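Local coordinates for peptidoglycan recognition protein 3 (Branchiostoma belcheri tsingtauense, PDB 4Z8I) that probably hydrolyses the amide bond between N-acetylmuramic acid and L-alanine in bacterial peptidoglycan through a zinc amidase domain fused to a chitin-binding domain, at residues D31-E36 and C52-A57; G143-G148 and L190-S195. All blocks are in the same frame, centred on the assembly; numbering follows the deposited sequence.

Interaction 1 of 2, residues D31-E36 and C52-A57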
loop_
_atom_site.group_PDB
_atom_site.type_symbol
_atom_site.label_atom_id
_atom_site.label_comp_id
_atom_site.label_asym_id
_atom_site.label_seq_id
_atom_site.Cartn_x
_atom_site.Cartn_y
_atom_site.Cartn_z
ATOM N N ASP A 31 8.258 15.880 -5.688
ATOM C CA ASP A 31 9.623 16.113 -6.153
ATOM C C ASP A 31 10.491 14.865 -5.984
ATOM O O ASP A 31 11.255 14.758 -5.023
ATOM C CB ASP A 31 10.258 17.291 -5.402
ATOM C CG ASP A 31 9.537 18.605 -5.653
ATOM O OD1 ASP A 31 9.536 19.074 -6.811
ATOM O OD2 ASP A 31 8.984 19.174 -4.689
ATOM N N HIS A 32 10.386 13.933 -6.928
ATOM C CA HIS A 32 11.068 12.643 -6.807
ATOM C C HIS A 32 12.217 12.448 -7.795
ATOM O O HIS A 32 12.732 11.339 -7.941
ATOM C CB HIS A 32 10.063 11.501 -6.960
ATOM C CG HIS A 32 9.124 11.678 -8.111
ATOM N ND1 HIS A 32 9.560 11.920 -9.396
ATOM C CD2 HIS A 32 7.771 11.645 -8.173
ATOM C CE1 HIS A 32 8.516 12.034 -10.200
ATOM N NE2 HIS A 32 7.420 11.867 -9.482
ATOM N N CYS A 33 12.617 13.520 -8.470
ATOM C CA CYS A 33 13.718 13.441 -9.421
ATOM C C CYS A 33 14.920 14.248 -8.955
ATOM O O CYS A 33 14.797 15.428 -8.626
ATOM C CB CYS A 33 13.273 13.935 -10.795
ATOM S SG CYS A 33 11.999 12.927 -11.574
ATOM N N CYS A 34 16.083 13.608 -8.930
ATOM C CA CYS A 34 17.319 14.293 -8.580
ATOM C C CYS A 34 17.955 14.855 -9.846
ATOM O O CYS A 34 18.366 14.099 -10.725
ATOM C CB CYS A 34 18.281 13.327 -7.890
ATOM S SG CYS A 34 19.674 14.118 -7.056
ATOM N N SER A 35 18.035 16.179 -9.933
ATOM C CA SER A 35 18.512 16.849 -11.142
ATOM C C SER A 35 20.036 16.964 -11.205
ATOM O O SER A 35 20.743 16.441 -10.342
ATOM C CB SER A 35 17.890 18.243 -11.250
ATOM O OG SER A 35 18.368 19.094 -10.222
ATOM N N GLU A 36 20.526 17.647 -12.239
ATOM C CA GLU A 36 21.954 17.916 -12.408
ATOM C C GLU A 36 22.496 18.730 -11.246
ATOM O O GLU A 36 23.624 18.529 -10.796
ATOM C CB GLU A 36 22.198 18.723 -13.686
ATOM C CG GLU A 36 22.117 17.949 -14.986
ATOM C CD GLU A 36 22.195 18.864 -16.191
ATOM O OE1 GLU A 36 22.291 20.093 -15.988
ATOM O OE2 GLU A 36 22.156 18.361 -17.333
ATOM N N CYS A 52 20.312 12.868 -14.442
ATOM C CA CYS A 52 19.158 12.911 -13.556
ATOM C C CYS A 52 18.741 11.504 -13.149
ATOM O O CYS A 52 18.963 10.546 -13.890
ATOM C CB CYS A 52 17.986 13.620 -14.239
ATOM S SG CYS A 52 18.218 15.395 -14.476
ATOM N N VAL A 53 18.144 11.380 -11.967
ATOM C CA VAL A 53 17.617 10.099 -11.508
ATOM C C VAL A 53 16.166 10.252 -11.070
ATOM O O VAL A 53 15.862 11.052 -10.185
ATOM C CB VAL A 53 18.435 9.523 -10.333
ATOM C CG1 VAL A 53 17.981 8.106 -10.022
ATOM C CG2 VAL A 53 19.920 9.540 -10.652
ATOM N N ASP A 54 15.272 9.493 -11.700
ATOM C CA ASP A 54 13.864 9.501 -11.320
ATOM C C ASP A 54 13.576 8.328 -10.389
ATOM O O ASP A 54 13.499 7.177 -10.826
ATOM C CB ASP A 54 12.968 9.448 -12.562
ATOM C CG ASP A 54 11.485 9.499 -12.224
ATOM O OD1 ASP A 54 11.132 9.822 -11.068
ATOM O OD2 ASP A 54 10.666 9.224 -13.125
ATOM N N TYR A 55 13.417 8.628 -9.104
ATOM C CA TYR A 55 13.230 7.596 -8.090
ATOM C C TYR A 55 11.792 7.083 -8.012
ATOM O O TYR A 55 11.447 6.314 -7.116
ATOM C CB TYR A 55 13.721 8.089 -6.723
ATOM C CG TYR A 55 15.225 8.228 -6.655
ATOM C CD1 TYR A 55 16.021 7.164 -6.256
ATOM C CD2 TYR A 55 15.848 9.417 -7.004
ATOM C CE1 TYR A 55 17.390 7.281 -6.204
ATOM C CE2 TYR A 55 17.220 9.544 -6.950
ATOM C CZ TYR A 55 17.987 8.471 -6.550
ATOM O OH TYR A 55 19.355 8.590 -6.497
ATOM N N SER A 56 10.962 7.502 -8.962
ATOM C CA SER A 56 9.604 6.987 -9.081
ATOM C C SER A 56 9.636 5.570 -9.622
ATOM O O SER A 56 8.690 4.802 -9.450
ATOM C CB SER A 56 8.791 7.851 -10.039
ATOM O OG SER A 56 8.892 9.213 -9.692
ATOM N N ALA A 57 10.737 5.236 -10.284
ATOM C CA ALA A 57 10.852 3.981 -11.009
ATOM C C ALA A 57 11.813 3.012 -10.327
ATOM O O ALA A 57 12.758 3.426 -9.653
ATOM C CB ALA A 57 11.296 4.251 -12.435
#
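Cys34 and Val53 pair at the heart of the small antiparallel sheet of the disulfide-rich chitin-binding domain, where the central strand 33-34 meets the edge strand 53-54. Theirs is a hydrogen-bonded pair: Cys34 N donates to Val53 O (2.9 Å), and Val53 N returns the bond to Cys34 O. Beyond the strand end, Tyr55 N adds a further bond to His32 O (3.0 Å), nearly in line with the C=O. Cys33 and Asp54 form the neighbouring non-hydrogen-bonded pair, their side chains on one face of the sheet, while those of Cys34 and Val53 lie on the other. On the Cys33 face, with Asp54 CG anti to the backbone N (chi1 -178°), the carboxylate lies beside Cys33, OD1 next to SG. The same oxygen accepts Ser56 N (3.1 Å) from above the carboxylate plane, closing an Asx turn within a type I beta turn from Asp54 to Ala57. Ser56 lies over one face of the His32 imidazole with its hydroxyl pointed at the ring, too close to it for the exact place of OG to be trusted. His32 and Asp54 lie side by side and point the same way, ring and carboxylate 26° apart, with His32 ND1 3.1 Å from Asp54 OD1. On the Cys34 face, Cys34 CB meets the Tyr55 ring at its edge, 4.0 Å from CE2. The disulfides Cys33-Cys47, Cys34-Cys11 and Cys52-Cys49 each tie one of the two segments to another part of the domain, while the segments themselves are held to each other by the three backbone bonds. With the Asp54 carboxylate alongside, the His32 imidazole probably sits in a negative field that would favour its protonated form.

Interaction 2 of 2, residues G143-G148 and L190-S195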
loop_
_atom_site.group_PDB
_atom_site.type_symbol
_atom_site.label_atom_id
_atom_site.label_comp_id
_atom_site.label_asym_id
_atom_site.label_seq_id
_atom_site.Cartn_x
_atom_site.Cartn_y
_atom_site.Cartn_z
ATOM N N GLY A 143 -9.158 -5.343 -6.066
ATOM C CA GLY A 143 -8.446 -4.348 -6.849
ATOM C C GLY A 143 -8.882 -2.911 -6.641
ATOM O O GLY A 143 -9.579 -2.589 -5.679
ATOM N N TRP A 144 -8.465 -2.045 -7.561
ATOM C CA TRP A 144 -8.746 -0.618 -7.478
ATOM C C TRP A 144 -10.198 -0.304 -7.788
ATOM O O TRP A 144 -10.795 0.590 -7.186
ATOM C CB TRP A 144 -7.881 0.149 -8.484
ATOM C CG TRP A 144 -6.412 -0.040 -8.318
ATOM C CD1 TRP A 144 -5.570 -0.717 -9.154
ATOM C CD2 TRP A 144 -5.601 0.466 -7.254
ATOM N NE1 TRP A 144 -4.284 -0.668 -8.670
ATOM C CE2 TRP A 144 -4.278 0.054 -7.504
ATOM C CE3 TRP A 144 -5.868 1.224 -6.112
ATOM C CZ2 TRP A 144 -3.223 0.376 -6.652
ATOM C CZ3 TRP A 144 -4.822 1.541 -5.265
ATOM C CH2 TRP A 144 -3.517 1.118 -5.539
ATOM N N ASP A 145 -10.759 -1.045 -8.737
ATOM C CA ASP A 145 -11.981 -0.626 -9.410
ATOM C C ASP A 145 -13.266 -1.253 -8.877
ATOM O O ASP A 145 -14.359 -0.817 -9.233
ATOM C CB ASP A 145 -11.849 -0.888 -10.914
ATOM C CG ASP A 145 -10.623 -0.225 -11.511
ATOM O OD1 ASP A 145 -10.170 0.796 -10.955
ATOM O OD2 ASP A 145 -10.110 -0.724 -12.537
ATOM N N ARG A 146 -13.140 -2.265 -8.024
ATOM C CA ARG A 146 -14.316 -2.986 -7.539
ATOM C C ARG A 146 -14.625 -2.705 -6.072
ATOM O O ARG A 146 -13.718 -2.585 -5.246
ATOM C CB ARG A 146 -14.159 -4.491 -7.790
ATOM C CG ARG A 146 -14.466 -4.890 -9.228
ATOM C CD ARG A 146 -13.793 -6.195 -9.644
ATOM N NE ARG A 146 -14.124 -6.539 -11.027
ATOM C CZ ARG A 146 -13.473 -6.074 -12.092
ATOM N NH1 ARG A 146 -12.447 -5.248 -11.937
ATOM N NH2 ARG A 146 -13.847 -6.432 -13.313
ATOM N N ARG A 147 -15.913 -2.590 -5.757
ATOM C CA ARG A 147 -16.346 -2.365 -4.382
ATOM C C ARG A 147 -15.973 -3.543 -3.492
ATOM O O ARG A 147 -16.250 -4.693 -3.825
ATOM C CB ARG A 147 -17.856 -2.144 -4.317
ATOM C CG ARG A 147 -18.381 -1.998 -2.895
ATOM C CD ARG A 147 -19.883 -2.183 -2.832
ATOM N NE ARG A 147 -20.588 -1.181 -3.623
ATOM C CZ ARG A 147 -21.902 -1.177 -3.818
ATOM N NH1 ARG A 147 -22.653 -2.128 -3.280
ATOM N NH2 ARG A 147 -22.464 -0.228 -4.554
ATOM N N GLY A 148 -15.351 -3.253 -2.355
ATOM C CA GLY A 148 -14.950 -4.303 -1.438
ATOM C C GLY A 148 -16.028 -4.655 -0.435
ATOM O O GLY A 148 -17.097 -4.043 -0.407
ATOM N N LEU A 190 -2.065 7.205 -9.683
ATOM C CA LEU A 190 -2.922 6.767 -10.785
ATOM C C LEU A 190 -4.262 7.507 -10.832
ATOM O O LEU A 190 -4.924 7.545 -11.872
ATOM C CB LEU A 190 -3.182 5.262 -10.696
ATOM C CG LEU A 190 -1.979 4.337 -10.877
ATOM C CD1 LEU A 190 -2.362 2.885 -10.629
ATOM C CD2 LEU A 190 -1.386 4.502 -12.264
ATOM N N GLY A 191 -4.668 8.084 -9.705
ATOM C CA GLY A 191 -5.967 8.727 -9.621
ATOM C C GLY A 191 -7.050 7.760 -9.172
ATOM O O GLY A 191 -8.238 8.004 -9.386
ATOM N N LYS A 192 -6.634 6.656 -8.557
ATOM C CA LYS A 192 -7.565 5.692 -7.984
ATOM C C LYS A 192 -7.963 6.158 -6.590
ATOM O O LYS A 192 -9.075 5.904 -6.121
ATOM C CB LYS A 192 -6.918 4.310 -7.893
ATOM C CG LYS A 192 -6.428 3.755 -9.216
ATOM C CD LYS A 192 -7.581 3.389 -10.136
ATOM C CE LYS A 192 -7.067 2.756 -11.425
ATOM N NZ LYS A 192 -8.172 2.172 -12.234
ATOM N N ILE A 193 -7.029 6.837 -5.935
ATOM C CA ILE A 193 -7.246 7.402 -4.612
ATOM C C ILE A 193 -6.968 8.899 -4.686
ATOM O O ILE A 193 -5.953 9.313 -5.253
ATOM C CB ILE A 193 -6.285 6.779 -3.582
ATOM C CG1 ILE A 193 -6.279 5.256 -3.702
ATOM C CG2 ILE A 193 -6.652 7.203 -2.174
ATOM C CD1 ILE A 193 -5.270 4.584 -2.804
ATOM N N ARG A 194 -7.865 9.707 -4.127
ATOM C CA ARG A 194 -7.665 11.153 -4.074
ATOM C C ARG A 194 -6.380 11.492 -3.331
ATOM O O ARG A 194 -5.951 10.749 -2.449
ATOM C CB ARG A 194 -8.843 11.834 -3.377
ATOM C CG ARG A 194 -10.144 11.771 -4.152
ATOM C CD ARG A 194 -11.242 12.564 -3.464
ATOM N NE ARG A 194 -12.391 12.770 -4.340
ATOM C CZ ARG A 194 -12.511 13.792 -5.181
ATOM N NH1 ARG A 194 -13.588 13.907 -5.946
ATOM N NH2 ARG A 194 -11.548 14.701 -5.258
ATOM N N SER A 195 -5.763 12.611 -3.696
ATOM C CA SER A 195 -4.551 13.053 -3.022
ATOM C C SER A 195 -4.905 13.522 -1.617
ATOM O O SER A 195 -4.134 13.340 -0.674
ATOM C CB SER A 195 -3.877 14.176 -3.807
ATOM O OG SER A 195 -4.741 15.290 -3.945
#
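Lys192 NZ donates to Asp145 OD1 at 2.7 Å, a salt bridge that uses the syn lone pair of the carboxylate oxygen and leaves OD2 more distant, at 3.5 Å. It spans two surface elements of the amidase fold: the loop that follows strand 138-140, and the end of helix 174-190, where a Schellman motif with Gly191 as C-prime residue turns the chain into strand 193-194. Between these ends the aliphatic part of Lys192 crosses Trp144 at about a right angle. Lys192 CG stands 3.6 Å above one face of the indole, offset toward the rim, and CB approaches CE3 at 3.7 Å. The chain bends at chi2 (-70°), and CD comes to lie beside Trp144 CB, 3.6 Å away, on the way to the carboxylate. One lysine thus serves both neighbours, its methylenes covering the tryptophan and its ammonium group paired with the next residue. An alanine in place of Lys192 would probably leave the Asp145 carboxylate without its charged mate and open a gap where CG lies over the indole face. Trp144 also packs on Leu183 of helix 174-190, and its ring meets that of Phe130. At the edge of the indole, near its plane, Ile193 CD1 touches CZ3 at 3.9 Å.

Overall arrangement
Interactions 1 and 2 belong to different domains, their centres 26 Å apart and their nearest atoms about 10 Å apart, without touching. Interaction 1 lies about 21 Å from the centre of the chain, interaction 2 about 12 Å. The Cys63-Cys186 disulfide relates them, fastening the chain shortly after segment 52-57 to helix 174-190, whose C-terminal end enters interaction 2. Neither contact holds a zinc ligand; the metal is bound by His93, His202 and Cys210. Interaction 2 is linked to that site through strand 87-94, since Lys192 makes a backbone hydrogen bond with Val87 at its start and the strand carries His93.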